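Local coordinates for 5-dehydro-2-deoxygluconokinase (Bacillus halodurans C-125, PDB 2QCV), which probably catalyses the ATP-dependent phosphorylation of 5-dehydro-2-deoxy-D-gluconate to its 6-phosphate, a step in the bacterial breakdown of myo-inositol, at residues V170-L176 with S200-G205; I15-R19 with L142-A148. All blocks are in the same frame, centred on the assembly; numbering follows the deposited sequence.

Contact 1 (V170-L176 with S200-G205); sequences VKVVFEL and SDIVIG
Asp-201 reaches the backbone at the start of strand 171-175: its OD2 takes the N-H of Val-172 at 2.8 Å, in an almost straight bond (174° at the hydrogen) that uses the anti lone pair. The carboxylate gets there because CG lies anti to the carbonyl carbon and beside its own backbone N (chi1 -62°), which directs OD2 to that N-H. A water bridges the same OD2 to Val-170 O, donating to both. Val-172 O in turn accepts from two amides, Asp-201 N and, closer to straight, Ile-202 N, so the N-H and the C=O of Val-172 are both held, one by the Asp-201 side chain and the other by two backbone amides. With an alanine here, the Val-172 N-H is likely to lose its acceptor and the bridging water one of its two partners. Beside this grip the aliphatic part of Lys-171 lies against its neighbours, CG on Asp-201 CB and CD 3.7 Å from Ile-202 CD1, while its bent end carries NZ to a salt bridge with Glu-235.

Further along, Phe-174 N to Ile-202 O, Ile-204 N to Phe-174 O and Leu-176 N to Ile-204 O continue the parallel ladder. On one face Val-173 stands side by side with Ile-202, CG2 to CD1 4.0 Å, and its other branch, CG1, reaches Ile-204 CD1. On the other, Ser-200 OG sits 3.4 Å from Phe-174 CB while hydrogen-bonded to Val-196 O of helix 186-199. Leu-176 CD2 lies over one face of the Phe-174 ring, toward its rim, and also touches Val-203 CG1 at 3.8 Å; Tyr-193 meets the ring edge-to-face. The contact joins the two strands of the beta-alpha-beta crossover 171-175, 186-199, 202-206, a basic unit of the central sheet of PfkB-family (ribokinase-like) kinases.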
loop_
_atom_site.group_PDB
_atom_site.type_symbol
_atom_site.label_atom_id
_atom_site.label_comp_id
_atom_site.label_asym_id
_atom_site.label_seq_id
_atom_site.Cartn_x
_atom_site.Cartn_y
_atom_site.Cartn_z
ATOM N N VAL A 170 36.752 9.910 -1.212
ATOM C CA VAL A 170 35.848 10.987 -0.864
ATOM C C VAL A 170 35.465 10.748 0.608
ATOM O O VAL A 170 34.972 9.676 0.967
ATOM C CB VAL A 170 34.612 10.993 -1.758
ATOM C CG1 VAL A 170 33.648 12.100 -1.331
ATOM C CG2 VAL A 170 35.030 11.179 -3.236
ATOM N N LYS A 171 35.707 11.742 1.456
ATOM C CA LYS A 171 35.439 11.614 2.888
ATOM C C LYS A 171 33.914 11.578 3.143
ATOM O O LYS A 171 33.183 12.446 2.654
ATOM C CB LYS A 171 36.052 12.790 3.632
ATOM C CG LYS A 171 36.152 12.607 5.136
ATOM C CD LYS A 171 37.188 13.569 5.800
ATOM C CE LYS A 171 38.670 13.452 5.322
ATOM N NZ LYS A 171 39.393 12.172 5.685
ATOM N N VAL A 172 33.461 10.600 3.927
ATOM C CA VAL A 172 32.019 10.389 4.217
ATOM C C VAL A 172 31.724 11.013 5.558
ATOM O O VAL A 172 32.334 10.638 6.574
ATOM C CB VAL A 172 31.631 8.892 4.178
ATOM C CG1 VAL A 172 30.144 8.654 4.634
ATOM C CG2 VAL A 172 31.867 8.332 2.739
ATOM N N VAL A 173 30.849 12.011 5.512
ATOM C CA VAL A 173 30.403 12.728 6.682
ATOM C C VAL A 173 28.948 12.383 6.952
ATOM O O VAL A 173 28.050 12.613 6.106
ATOM C CB VAL A 173 30.570 14.281 6.531
ATOM C CG1 VAL A 173 30.115 14.978 7.834
ATOM C CG2 VAL A 173 31.987 14.704 6.103
ATOM N N PHE A 174 28.698 11.803 8.124
ATOM C CA PHE A 174 27.362 11.332 8.479
ATOM C C PHE A 174 26.778 12.287 9.509
ATOM O O PHE A 174 27.277 12.374 10.634
ATOM C CB PHE A 174 27.450 9.898 9.038
ATOM C CG PHE A 174 26.113 9.240 9.344
ATOM C CD1 PHE A 174 24.911 9.577 8.690
ATOM C CD2 PHE A 174 26.072 8.235 10.311
ATOM C CE1 PHE A 174 23.739 8.898 9.012
ATOM C CE2 PHE A 174 24.899 7.565 10.625
ATOM C CZ PHE A 174 23.746 7.916 10.006
ATOM N N GLU A 175 25.714 12.983 9.095
ATOM C CA GLU A 175 24.977 13.881 9.953
ATOM C C GLU A 175 23.743 13.157 10.455
ATOM O O GLU A 175 22.866 12.786 9.674
ATOM C CB GLU A 175 24.629 15.152 9.174
ATOM C CG GLU A 175 24.702 16.412 9.998
ATOM C CD GLU A 175 23.638 16.497 11.032
ATOM O OE1 GLU A 175 22.602 15.828 10.884
ATOM O OE2 GLU A 175 23.816 17.266 11.983
ATOM N N LEU A 176 23.627 12.993 11.775
ATOM C CA LEU A 176 22.675 12.059 12.314
ATOM C C LEU A 176 21.218 12.507 12.155
ATOM O O LEU A 176 20.384 11.644 11.946
ATOM C CB LEU A 176 22.978 11.672 13.780
ATOM C CG LEU A 176 24.306 10.940 14.059
ATOM C CD1 LEU A 176 24.347 10.403 15.520
ATOM C CD2 LEU A 176 24.493 9.784 13.072
ATOM N N SER A 200 31.571 5.394 8.130
ATOM C CA SER A 200 31.822 6.828 7.867
ATOM C C SER A 200 33.157 7.296 8.423
ATOM O O SER A 200 33.700 6.687 9.331
ATOM C CB SER A 200 30.699 7.666 8.496
ATOM O OG SER A 200 29.468 7.350 7.890
ATOM N N ASP A 201 33.649 8.419 7.897
ATOM C CA ASP A 201 34.905 9.025 8.325
ATOM C C ASP A 201 34.702 10.063 9.432
ATOM O O ASP A 201 35.500 10.178 10.371
ATOM C CB ASP A 201 35.553 9.653 7.090
ATOM C CG ASP A 201 35.858 8.638 6.057
ATOM O OD1 ASP A 201 36.576 7.685 6.389
ATOM O OD2 ASP A 201 35.372 8.741 4.921
ATOM N N ILE A 202 33.608 10.798 9.314
ATOM C CA ILE A 202 33.223 11.821 10.292
ATOM C C ILE A 202 31.763 11.623 10.614
ATOM O O ILE A 202 30.935 11.496 9.700
ATOM C CB ILE A 202 33.430 13.280 9.742
ATOM C CG1 ILE A 202 34.875 13.476 9.253
ATOM C CG2 ILE A 202 33.009 14.312 10.803
ATOM C CD1 ILE A 202 35.157 14.847 8.559
ATOM N N VAL A 203 31.435 11.620 11.904
ATOM C CA VAL A 203 30.060 11.494 12.362
ATOM C C VAL A 203 29.731 12.658 13.272
ATOM O O VAL A 203 30.488 12.932 14.209
ATOM C CB VAL A 203 29.808 10.147 13.112
ATOM C CG1 VAL A 203 28.315 9.961 13.383
ATOM C CG2 VAL A 203 30.346 8.981 12.268
ATOM N N ILE A 204 28.628 13.350 12.965
ATOM C CA ILE A 204 28.210 14.567 13.684
ATOM C C ILE A 204 26.776 14.387 14.138
ATOM O O ILE A 204 25.931 14.070 13.320
ATOM C CB ILE A 204 28.253 15.812 12.780
ATOM C CG1 ILE A 204 29.654 16.005 12.182
ATOM C CG2 ILE A 204 27.829 17.039 13.582
ATOM C CD1 ILE A 204 29.742 17.130 11.129
ATOM N N GLY A 205 26.498 14.584 15.422
ATOM C CA GLY A 205 25.141 14.419 15.945
ATOM C C GLY A 205 25.029 14.933 17.348
ATOM O O GLY A 205 26.050 15.195 17.993
HETATM O O HOH W 1 36.248 7.843 2.570
#

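Contact 2 (I15-R19 with L142-A148); sequences IAIGR and LLVSGTA
Ile-17 carries CG1 opposite its backbone N (chi1 -180°), which places the CG2 methyl between N and the carbonyl carbon and turns it to strand 139-145, where it rests 3.6 Å from Leu-143 O and also touches Val-144 CG2. Leu-142, with chi1 178° and chi2 74°, brings CD1 back across the gap to 3.5 Å from Ile-15 O; the same methyl meets CG2 of both Ile-15 and Ile-17. Ala-161 and Ala-165 of helix 154-167 pack on this isoleucine-leucine face, on Ile-17 and Leu-142 respectively. On the opposite face Ala-16 CB meets Leu-143 CB at 4.0 Å, and helix 46-56 packs there, with Pro-47 and Val-51 on Ala-16 and Ile-50 on Leu-143.

Two backbone bonds join the strands, Leu-143 N to Ile-15 O at 2.8 Å and Ile-17 N to Leu-143 O at 3.0 Å. They belong to the parallel core of the ribokinase-like alpha/beta fold, in which strand 12-17 lies between strands 61-67 and 139-145, with helices packed on both faces.

Past Ile-17 the strands part: Ile-17 O and Ser-145 N stand 3.8 Å apart, both buried and without a hydrogen-bond partner. Gly-18 follows with backbone angles that call for glycine, and its CA touches Ala-148 CB at 3.9 Å, where a side chain would be cramped. That methyl projects from a 3-10 turn begun by the bond from Ala-148 N to Ser-145 O. Farthest out, Arg-19 NH1 approaches Thr-147 CG2 obliquely at 3.7 Å. The polar groups of the pair look to other partners: Arg-19 NE forms a salt bridge with Asp-123, and Thr-147 OG1 is hydrogen-bonded to Asp-177.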
loop_
_atom_site.group_PDB
_atom_site.type_symbol
_atom_site.label_atom_id
_atom_site.label_comp_id
_atom_site.label_asym_id
_atom_site.label_seq_id
_atom_site.Cartn_x
_atom_site.Cartn_y
_atom_site.Cartn_z
ATOM N N ILE A 15 29.307 17.284 -1.561
ATOM C CA ILE A 15 28.082 16.860 -2.209
ATOM C C ILE A 15 27.249 16.201 -1.111
ATOM O O ILE A 15 27.756 15.338 -0.371
ATOM C CB ILE A 15 28.357 15.854 -3.341
ATOM C CG1 ILE A 15 29.045 16.569 -4.493
ATOM C CG2 ILE A 15 27.031 15.213 -3.829
ATOM C CD1 ILE A 15 29.523 15.590 -5.615
ATOM N N ALA A 16 26.012 16.649 -0.953
ATOM C CA ALA A 16 25.090 16.061 0.021
ATOM C C ALA A 16 24.064 15.211 -0.702
ATOM O O ALA A 16 23.756 15.432 -1.882
ATOM C CB ALA A 16 24.407 17.124 0.835
ATOM N N ILE A 17 23.541 14.226 0.019
ATOM C CA ILE A 17 22.552 13.300 -0.527
ATOM C C ILE A 17 21.386 13.218 0.440
ATOM O O ILE A 17 21.563 13.062 1.641
ATOM C CB ILE A 17 23.155 11.882 -0.835
ATOM C CG1 ILE A 17 22.116 10.924 -1.405
ATOM C CG2 ILE A 17 23.857 11.270 0.371
ATOM C CD1 ILE A 17 22.726 9.714 -2.158
ATOM N N GLY A 18 20.187 13.370 -0.130
ATOM C CA GLY A 18 18.947 13.114 0.580
ATOM C C GLY A 18 17.886 14.141 0.205
ATOM O O GLY A 18 17.614 14.350 -0.971
ATOM N N ARG A 19 17.276 14.740 1.230
ATOM C CA ARG A 19 16.063 15.555 1.071
ATOM C C ARG A 19 16.318 17.022 0.789
ATOM O O ARG A 19 17.027 17.717 1.549
ATOM C CB ARG A 19 15.221 15.486 2.353
ATOM C CG ARG A 19 13.994 16.375 2.357
ATOM C CD ARG A 19 13.099 16.016 3.580
ATOM N NE ARG A 19 12.488 14.717 3.323
ATOM C CZ ARG A 19 12.021 13.874 4.243
ATOM N NH1 ARG A 19 12.019 14.192 5.536
ATOM N NH2 ARG A 19 11.519 12.715 3.839
ATOM N N LEU A 142 31.378 13.667 1.040
ATOM C CA LEU A 142 29.988 13.274 0.841
ATOM C C LEU A 142 29.277 13.417 2.167
ATOM O O LEU A 142 29.657 12.793 3.149
ATOM C CB LEU A 142 29.864 11.831 0.345
ATOM C CG LEU A 142 28.419 11.298 0.157
ATOM C CD1 LEU A 142 27.782 11.932 -1.118
ATOM C CD2 LEU A 142 28.356 9.774 0.134
ATOM N N LEU A 143 28.263 14.263 2.196
ATOM C CA LEU A 143 27.473 14.477 3.397
ATOM C C LEU A 143 26.202 13.620 3.276
ATOM O O LEU A 143 25.392 13.779 2.365
ATOM C CB LEU A 143 27.124 15.970 3.548
ATOM C CG LEU A 143 26.397 16.456 4.825
ATOM C CD1 LEU A 143 24.998 15.894 5.013
ATOM C CD2 LEU A 143 27.215 16.240 6.062
ATOM N N VAL A 144 26.065 12.700 4.194
ATOM C CA VAL A 144 24.917 11.796 4.271
ATOM C C VAL A 144 24.040 12.228 5.439
ATOM O O VAL A 144 24.558 12.402 6.543
ATOM C CB VAL A 144 25.413 10.387 4.534
ATOM C CG1 VAL A 144 24.216 9.434 4.790
ATOM C CG2 VAL A 144 26.329 9.924 3.348
ATOM N N SER A 145 22.760 12.479 5.205
ATOM C CA SER A 145 21.855 12.760 6.310
ATOM C C SER A 145 21.090 11.482 6.708
ATOM O O SER A 145 20.665 10.659 5.858
ATOM C CB SER A 145 20.933 13.975 6.016
ATOM O OG SER A 145 21.660 15.223 6.030
ATOM N N GLY A 146 20.943 11.299 8.015
ATOM C CA GLY A 146 20.272 10.133 8.550
ATOM C C GLY A 146 18.859 9.875 8.069
ATOM O O GLY A 146 18.457 8.717 7.911
ATOM N N THR A 147 18.085 10.929 7.839
ATOM C CA THR A 147 16.691 10.730 7.461
ATOM C C THR A 147 16.573 10.075 6.090
ATOM O O THR A 147 15.586 9.392 5.807
ATOM C CB THR A 147 15.885 12.049 7.549
ATOM O OG1 THR A 147 15.907 12.475 8.911
ATOM C CG2 THR A 147 14.441 11.878 7.088
ATOM N N ALA A 148 17.593 10.251 5.240
ATOM C CA ALA A 148 17.609 9.612 3.924
ATOM C C ALA A 148 17.692 8.074 4.023
ATOM O O ALA A 148 17.494 7.383 3.030
ATOM C CB ALA A 148 18.746 10.153 3.067
#

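Contacts 1 and 2 lie side by side in one sheet, their centres about 10 Å apart, and share the seam between strands 139-145 and 171-175. Along it Leu-142 N stands 2.7 Å from Lys-171 O and Val-144 N 2.8 Å from Val-173 O, probably hydrogen-bonded in both cases. Val-173 CG1 packs on Leu-143 CD2 at 3.6 Å, and Phe-174 CD1 lies against the backbone O of Val-144. The strand order 12-17, 139-145, 171-175, 202-206 therefore runs unbroken through both contacts. The nearest atoms of the Glu-175 side chain and a bound triethylene glycol, probably from the crystallisation liquor, are about 3 Å apart; in ribokinase-like kinases the active site lies at this C-terminal edge of the sheet.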